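Nitrite transporter NirC (Salmonella enterica subsp. enterica serovar Typhimurium, PDB 4FC4) forms a pentameric channel of the formate/nitrite transporter family that carries nitrite into and out of the cell across the cytoplasmic membrane. Local coordinates at residues E78-H83 with A103-T108; K8-A13 with A93-H98. All blocks are in the same frame, centred on the assembly; numbering follows the deposited sequence.

Interaction 1 of 2, residues E78-H83 with A103-T108; sequences ELFTGH and AILPQT
With CG anti to its carbonyl carbon (chi1 -76°), H83 sends its imidazole from helix 80-93 toward helix 98-125, where T108 has its OG1 anti to the carbonyl carbon, facing the ring. H83 ND1 and T108 OG1 hydrogen-bond at 2.8 Å, and either may be the donor. T108 CG2, anti to its backbone N, lies over one face of the imidazole and ends 3.4 Å from F80 N. H83 NE2 donates to E78 OE1 over a very short 2.5 Å; the bond is nearly straight (167°), lies in the ring plane and uses the anti lone pair of the carboxylate. Gripped at both nitrogens, the ring has its rotation fixed; the carboxylate would probably favour a protonated imidazole, an effect the salt bridge of E78 OE2 to R15 would partly offset. L105 O sits at the edge of the F80 ring, 3.3 Å from F80 CD2, while L105 CD2 packs 3.6 Å from H83 CB. N112 accepts from F80 N through OD1 and donates to E78 O through ND2. E78-H83 braces the break after helix 67-75 to the first turn of helix 80-93; H83-T108 and N112 tie to helix 98-125 this interrupted transmembrane helix, characteristic of the formate/nitrite transporter fold.

Interaction 2 of 2, residues K8-A13 with A93-H98; sequences KCAANA and AGTISH
A10 CB overlaps A93 CB at 3.6 Å, methyl against methyl, where helix 3-22 passes the C-terminal end of helix 80-93. With nothing beyond CB on either residue, the two backbones can come close, and A10 CA and A93 CA are 6.3 Å apart. The polar link is made by T95. Its OG1 stands between the backbone N and the carbonyl carbon, the crowded position, and from there donates to A10 O at 2.9 Å. The approach is bent, with a C=O...OG1 angle of 125°, and the hydroxyl lies above the carbonyl plane, 35° out of it, rather than on a lone pair. T95 CG2, anti to its own carbonyl carbon, reaches along the same helix surface to 4.1 Å from A10 CB. What brings T95 round to this helix is a Schellman motif: G94, with a positive phi of 89°, ends helix 80-93 and turns the chain into the linker leading to helix 98-125. T95 OG1 also has a weak hydrogen bond with G90 O, so the hydroxyl lies between carbonyls of two helices. One turn further along helix 3-22, A13 meets I96. The CG1 branch of I96 occupies the crowded position between N and the carbonyl carbon and carries CD1 to A13 CB, at 4.2 Å. The other branch, CG2, rests 3.8 Å from A13 O. A10 and A13 thus present one small-residue face of the N-terminal helix to the linker, while C9, alongside, touches F86 and L89 of helix 80-93. Beyond I96 the linker leaves helix 3-22, and S97 N-caps helix 98-125, its OG bonded to Q100 N.

How the interactions relate
From the N terminus, helix 3-22 comes first, and its segment 8-13 waits some 80 residues for the linker 93-98, so interaction 2 closes a long loop. Interaction 1 closes a much shorter one, joining 78-83 to 103-108 across the hairpin of helices 80-93 and 98-125. The two closures cross, because 93-98 is the linker of that hairpin and lies between the segments of interaction 1. Interaction 1 is the deeper, about 10 Å from the chain centre against about 21 Å for interaction 2; their own centres are about 14 Å apart. Helix 3-22 spans both levels: I16 also touches E78, H83 and I104.

Interaction 1 of 2, residues E78-H83 with A103-T108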
ATOM      1  N   GLU B  78      13.186 -23.263  -6.409  1.00 42.95           N
ATOM      2  CA  GLU B  78      13.580 -23.981  -5.164  1.00 45.90           C
ATOM      3  C   GLU B  78      14.702 -23.284  -4.386  1.00 44.07           C
ATOM      4  O   GLU B  78      15.773 -23.089  -4.912  1.00 47.06           O
ATOM      5  CB  GLU B  78      13.924 -25.449  -5.454  1.00 42.42           C
ATOM      6  CG  GLU B  78      12.796 -26.151  -6.197  1.00 44.75           C
ATOM      7  CD  GLU B  78      11.540 -26.456  -5.341  1.00 47.90           C
ATOM      8  OE1 GLU B  78      11.584 -26.379  -4.080  1.00 51.42           O
ATOM      9  OE2 GLU B  78      10.497 -26.865  -5.927  1.00 51.04           O
ATOM     10  N   LEU B  79      14.429 -22.895  -3.149  1.00 43.52           N
ATOM     11  CA  LEU B  79      15.306 -22.047  -2.362  1.00 42.25           C
ATOM     12  C   LEU B  79      15.830 -22.875  -1.220  1.00 43.59           C
ATOM     13  O   LEU B  79      15.073 -23.445  -0.448  1.00 42.64           O
ATOM     14  CB  LEU B  79      14.522 -20.823  -1.808  1.00 39.74           C
ATOM     15  CG  LEU B  79      15.350 -19.721  -1.102  1.00 37.90           C
ATOM     16  CD1 LEU B  79      16.501 -19.242  -1.994  1.00 31.02           C
ATOM     17  CD2 LEU B  79      14.480 -18.525  -0.590  1.00 33.03           C
ATOM     18  N   PHE B  80      17.150 -22.951  -1.106  1.00 48.90           N
ATOM     19  CA  PHE B  80      17.739 -23.824  -0.121  1.00 46.07           C
ATOM     20  C   PHE B  80      17.243 -23.452   1.283  1.00 46.86           C
ATOM     21  O   PHE B  80      16.967 -24.356   2.085  1.00 46.79           O
ATOM     22  CB  PHE B  80      19.276 -23.817  -0.205  1.00 47.76           C
ATOM     23  CG  PHE B  80      19.947 -24.150   1.104  1.00 47.09           C
ATOM     24  CD1 PHE B  80      20.197 -23.139   2.050  1.00 44.47           C
ATOM     25  CD2 PHE B  80      20.286 -25.481   1.416  1.00 44.66           C
ATOM     26  CE1 PHE B  80      20.791 -23.453   3.272  1.00 47.41           C
ATOM     27  CE2 PHE B  80      20.867 -25.794   2.644  1.00 44.12           C
ATOM     28  CZ  PHE B  80      21.129 -24.786   3.569  1.00 45.19           C
ATOM     29  N   THR B  81      17.112 -22.149   1.581  1.00 43.01           N
ATOM     30  CA  THR B  81      16.818 -21.745   2.966  1.00 43.07           C
ATOM     31  C   THR B  81      15.427 -22.181   3.372  1.00 43.01           C
ATOM     32  O   THR B  81      15.183 -22.472   4.525  1.00 47.46           O
ATOM     33  CB  THR B  81      17.035 -20.234   3.217  1.00 42.64           C
ATOM     34  OG1 THR B  81      16.312 -19.497   2.229  1.00 40.69           O
ATOM     35  CG2 THR B  81      18.550 -19.891   3.109  1.00 41.39           C
ATOM     36  N   GLY B  82      14.519 -22.276   2.405  1.00 44.91           N
ATOM     37  CA  GLY B  82      13.139 -22.728   2.666  1.00 43.49           C
ATOM     38  C   GLY B  82      13.132 -24.251   2.762  1.00 47.64           C
ATOM     39  O   GLY B  82      12.399 -24.822   3.577  1.00 49.60           O
ATOM     40  N   HIS B  83      13.959 -24.899   1.940  1.00 43.04           N
ATOM     41  CA  HIS B  83      14.139 -26.330   2.032  1.00 46.26           C
ATOM     42  C   HIS B  83      14.516 -26.779   3.426  1.00 47.19           C
ATOM     43  O   HIS B  83      14.065 -27.868   3.878  1.00 46.47           O
ATOM     44  CB  HIS B  83      15.116 -26.846   0.958  1.00 45.19           C
ATOM     45  CG  HIS B  83      14.523 -26.921  -0.433  1.00 44.70           C
ATOM     46  ND1 HIS B  83      15.064 -27.666  -1.404  1.00 47.16           N
ATOM     47  CD2 HIS B  83      13.393 -26.296  -0.995  1.00 49.98           C
ATOM     48  CE1 HIS B  83      14.327 -27.575  -2.540  1.00 49.03           C
ATOM     49  NE2 HIS B  83      13.294 -26.732  -2.295  1.00 52.08           N
ATOM     50  N   ALA B 103      20.408 -35.593   1.445  1.00 61.81           N
ATOM     51  CA  ALA B 103      20.882 -35.712   0.073  1.00 60.27           C
ATOM     52  C   ALA B 103      20.424 -34.504  -0.787  1.00 60.90           C
ATOM     53  O   ALA B 103      21.079 -34.104  -1.749  1.00 61.32           O
ATOM     54  CB  ALA B 103      20.391 -37.009  -0.515  1.00 61.55           C
ATOM     55  N   ILE B 104      19.307 -33.902  -0.406  1.00 56.22           N
ATOM     56  CA  ILE B 104      18.724 -32.869  -1.197  1.00 56.95           C
ATOM     57  C   ILE B 104      19.280 -31.466  -0.895  1.00 57.47           C
ATOM     58  O   ILE B 104      19.596 -30.711  -1.830  1.00 59.54           O
ATOM     59  CB  ILE B 104      17.184 -32.912  -1.055  1.00 56.94           C
ATOM     60  CG1 ILE B 104      16.639 -34.242  -1.661  1.00 56.21           C
ATOM     61  CG2 ILE B 104      16.571 -31.672  -1.656  1.00 49.92           C
ATOM     62  CD1 ILE B 104      15.134 -34.371  -1.630  1.00 55.32           C
ATOM     63  N   LEU B 105      19.378 -31.115   0.395  1.00 55.45           N
ATOM     64  CA  LEU B 105      19.769 -29.763   0.816  1.00 50.46           C
ATOM     65  C   LEU B 105      21.041 -29.261   0.084  1.00 51.08           C
ATOM     66  O   LEU B 105      21.030 -28.137  -0.413  1.00 49.00           O
ATOM     67  CB  LEU B 105      19.921 -29.647   2.349  1.00 47.70           C
ATOM     68  CG  LEU B 105      18.640 -29.530   3.168  1.00 49.67           C
ATOM     69  CD1 LEU B 105      19.001 -29.601   4.630  1.00 44.11           C
ATOM     70  CD2 LEU B 105      17.843 -28.222   2.862  1.00 45.83           C
ATOM     71  N   PRO B 106      22.129 -30.078   0.030  1.00 50.08           N
ATOM     72  CA  PRO B 106      23.356 -29.598  -0.648  1.00 51.21           C
ATOM     73  C   PRO B 106      23.152 -29.332  -2.165  1.00 53.56           C
ATOM     74  O   PRO B 106      23.731 -28.377  -2.727  1.00 54.60           O
ATOM     75  CB  PRO B 106      24.386 -30.755  -0.422  1.00 52.27           C
ATOM     76  CG  PRO B 106      23.588 -31.926   0.096  1.00 51.63           C
ATOM     77  CD  PRO B 106      22.366 -31.331   0.779  1.00 51.12           C
ATOM     78  N   GLN B 107      22.375 -30.189  -2.827  1.00 53.13           N
ATOM     79  CA  GLN B 107      21.966 -29.929  -4.203  1.00 53.74           C
ATOM     80  C   GLN B 107      21.223 -28.585  -4.370  1.00 48.38           C
ATOM     81  O   GLN B 107      21.522 -27.831  -5.323  1.00 43.91           O
ATOM     82  CB  GLN B 107      21.010 -30.983  -4.693  1.00 58.82           C
ATOM     83  CG  GLN B 107      21.479 -32.420  -4.626  1.00 65.40           C
ATOM     84  CD  GLN B 107      20.608 -33.289  -5.539  1.00 71.73           C
ATOM     85  OE1 GLN B 107      20.945 -34.433  -5.771  1.00 63.94           O
ATOM     86  NE2 GLN B 107      19.474 -32.719  -6.075  1.00 65.92           N
ATOM     87  N   THR B 108      20.254 -28.306  -3.497  1.00 45.93           N
ATOM     88  CA  THR B 108      19.454 -27.080  -3.657  1.00 43.64           C
ATOM     89  C   THR B 108      20.428 -25.916  -3.516  1.00 45.68           C
ATOM     90  O   THR B 108      20.417 -24.962  -4.287  1.00 50.82           O
ATOM     91  CB  THR B 108      18.335 -26.964  -2.611  1.00 43.49           C
ATOM     92  OG1 THR B 108      17.642 -28.218  -2.466  1.00 48.42           O
ATOM     93  CG2 THR B 108      17.312 -25.817  -3.005  1.00 41.53           C
TER

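Interaction 2 of 2, residues K8-A13 with A93-H98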
ATOM      1  N   LYS B   8       0.919 -29.433   4.520  1.00 50.33           N
ATOM      2  CA  LYS B   8       1.372 -28.763   3.309  1.00 49.59           C
ATOM      3  C   LYS B   8       2.898 -28.709   3.124  1.00 48.96           C
ATOM      4  O   LYS B   8       3.395 -28.991   2.025  1.00 50.99           O
ATOM      5  CB  LYS B   8       0.764 -27.370   3.222  1.00 49.82           C
ATOM      6  CG  LYS B   8      -0.600 -27.319   2.549  1.00 50.60           C
ATOM      7  CD  LYS B   8      -1.565 -26.383   3.279  1.00 52.08           C
ATOM      8  CE  LYS B   8      -2.247 -25.434   2.309  1.00 54.04           C
ATOM      9  NZ  LYS B   8      -3.166 -24.594   3.115  1.00 57.70           N
ATOM     10  N   CYS B   9       3.645 -28.392   4.187  1.00 47.20           N
ATOM     11  CA  CYS B   9       5.116 -28.416   4.108  1.00 46.98           C
ATOM     12  C   CYS B   9       5.680 -29.797   3.854  1.00 49.41           C
ATOM     13  O   CYS B   9       6.616 -29.989   3.075  1.00 49.60           O
ATOM     14  CB  CYS B   9       5.711 -27.909   5.392  1.00 48.92           C
ATOM     15  SG  CYS B   9       5.376 -26.177   5.711  1.00 51.70           S
ATOM     16  N   ALA B  10       5.110 -30.746   4.563  1.00 51.13           N
ATOM     17  CA  ALA B  10       5.384 -32.136   4.392  1.00 56.66           C
ATOM     18  C   ALA B  10       5.013 -32.663   2.970  1.00 57.64           C
ATOM     19  O   ALA B  10       5.732 -33.496   2.425  1.00 58.82           O
ATOM     20  CB  ALA B  10       4.645 -32.919   5.484  1.00 60.67           C
ATOM     21  N   ALA B  11       3.912 -32.196   2.379  1.00 54.50           N
ATOM     22  CA  ALA B  11       3.576 -32.620   1.016  1.00 51.63           C
ATOM     23  C   ALA B  11       4.580 -31.940   0.092  1.00 50.06           C
ATOM     24  O   ALA B  11       5.094 -32.556  -0.827  1.00 52.48           O
ATOM     25  CB  ALA B  11       2.154 -32.275   0.636  1.00 45.57           C
ATOM     26  N   ASN B  12       4.924 -30.694   0.372  1.00 47.24           N
ATOM     27  CA  ASN B  12       5.932 -30.038  -0.430  1.00 46.09           C
ATOM     28  C   ASN B  12       7.310 -30.767  -0.405  1.00 48.66           C
ATOM     29  O   ASN B  12       8.041 -30.844  -1.402  1.00 50.29           O
ATOM     30  CB  ASN B  12       6.056 -28.622   0.041  1.00 44.49           C
ATOM     31  CG  ASN B  12       6.823 -27.753  -0.925  1.00 45.98           C
ATOM     32  OD1 ASN B  12       6.655 -27.834  -2.142  1.00 49.56           O
ATOM     33  ND2 ASN B  12       7.685 -26.923  -0.387  1.00 44.70           N
ATOM     34  N   ALA B  13       7.659 -31.324   0.741  1.00 50.39           N
ATOM     35  CA  ALA B  13       8.934 -31.961   0.877  1.00 49.54           C
ATOM     36  C   ALA B  13       8.992 -33.230   0.012  1.00 53.04           C
ATOM     37  O   ALA B  13      10.021 -33.468  -0.664  1.00 55.73           O
ATOM     38  CB  ALA B  13       9.197 -32.238   2.335  1.00 48.61           C
ATOM     39  N   ALA B  93       6.964 -35.601   9.575  1.00 63.23           N
ATOM     40  CA  ALA B  93       5.670 -36.168   9.177  1.00 62.80           C
ATOM     41  C   ALA B  93       5.769 -37.578   8.607  1.00 65.90           C
ATOM     42  O   ALA B  93       4.767 -38.279   8.504  1.00 70.04           O
ATOM     43  CB  ALA B  93       5.014 -35.270   8.159  1.00 65.00           C
ATOM     44  N   GLY B  94       6.971 -37.997   8.234  1.00 63.83           N
ATOM     45  CA  GLY B  94       7.182 -39.324   7.642  1.00 62.51           C
ATOM     46  C   GLY B  94       7.042 -39.334   6.128  1.00 62.08           C
ATOM     47  O   GLY B  94       7.082 -40.377   5.542  1.00 62.34           O
ATOM     48  N   THR B  95       6.892 -38.174   5.474  1.00 60.41           N
ATOM     49  CA  THR B  95       6.761 -38.168   3.996  1.00 59.42           C
ATOM     50  C   THR B  95       8.083 -38.356   3.211  1.00 58.83           C
ATOM     51  O   THR B  95       8.078 -38.757   2.041  1.00 59.80           O
ATOM     52  CB  THR B  95       6.022 -36.931   3.475  1.00 54.98           C
ATOM     53  OG1 THR B  95       6.830 -35.788   3.722  1.00 54.20           O
ATOM     54  CG2 THR B  95       4.628 -36.776   4.113  1.00 52.71           C
ATOM     55  N   ILE B  96       9.198 -38.059   3.856  1.00 59.62           N
ATOM     56  CA  ILE B  96      10.519 -38.323   3.306  1.00 61.70           C
ATOM     57  C   ILE B  96      11.408 -38.848   4.449  1.00 67.34           C
ATOM     58  O   ILE B  96      11.037 -38.690   5.617  1.00 73.52           O
ATOM     59  CB  ILE B  96      11.131 -37.048   2.703  1.00 58.06           C
ATOM     60  CG1 ILE B  96      11.281 -35.965   3.780  1.00 55.05           C
ATOM     61  CG2 ILE B  96      10.269 -36.533   1.540  1.00 57.15           C
ATOM     62  CD1 ILE B  96      12.279 -34.895   3.418  1.00 54.22           C
ATOM     63  N   SER B  97      12.556 -39.468   4.132  1.00 68.41           N
ATOM     64  CA  SER B  97      13.517 -39.925   5.152  1.00 71.04           C
ATOM     65  C   SER B  97      14.560 -38.850   5.504  1.00 72.70           C
ATOM     66  O   SER B  97      14.759 -37.910   4.729  1.00 74.21           O
ATOM     67  CB  SER B  97      14.245 -41.184   4.673  1.00 72.97           C
ATOM     68  OG  SER B  97      15.166 -40.830   3.664  1.00 71.58           O
ATOM     69  N   HIS B  98      15.201 -38.998   6.678  1.00 75.38           N
ATOM     70  CA  HIS B  98      16.393 -38.238   7.096  1.00 73.90           C
ATOM     71  C   HIS B  98      17.357 -38.198   5.935  1.00 71.94           C
ATOM     72  O   HIS B  98      17.911 -37.130   5.598  1.00 71.56           O
ATOM     73  CB  HIS B  98      17.117 -38.909   8.296  1.00 78.16           C
ATOM     74  CG  HIS B  98      16.544 -38.576   9.675  1.00 83.85           C
ATOM     75  ND1 HIS B  98      15.922 -39.505  10.456  1.00 85.21           N
ATOM     76  CD2 HIS B  98      16.563 -37.376  10.428  1.00 83.64           C
ATOM     77  CE1 HIS B  98      15.547 -38.934  11.630  1.00 87.18           C
ATOM     78  NE2 HIS B  98      15.936 -37.628  11.611  1.00 84.08           N
TER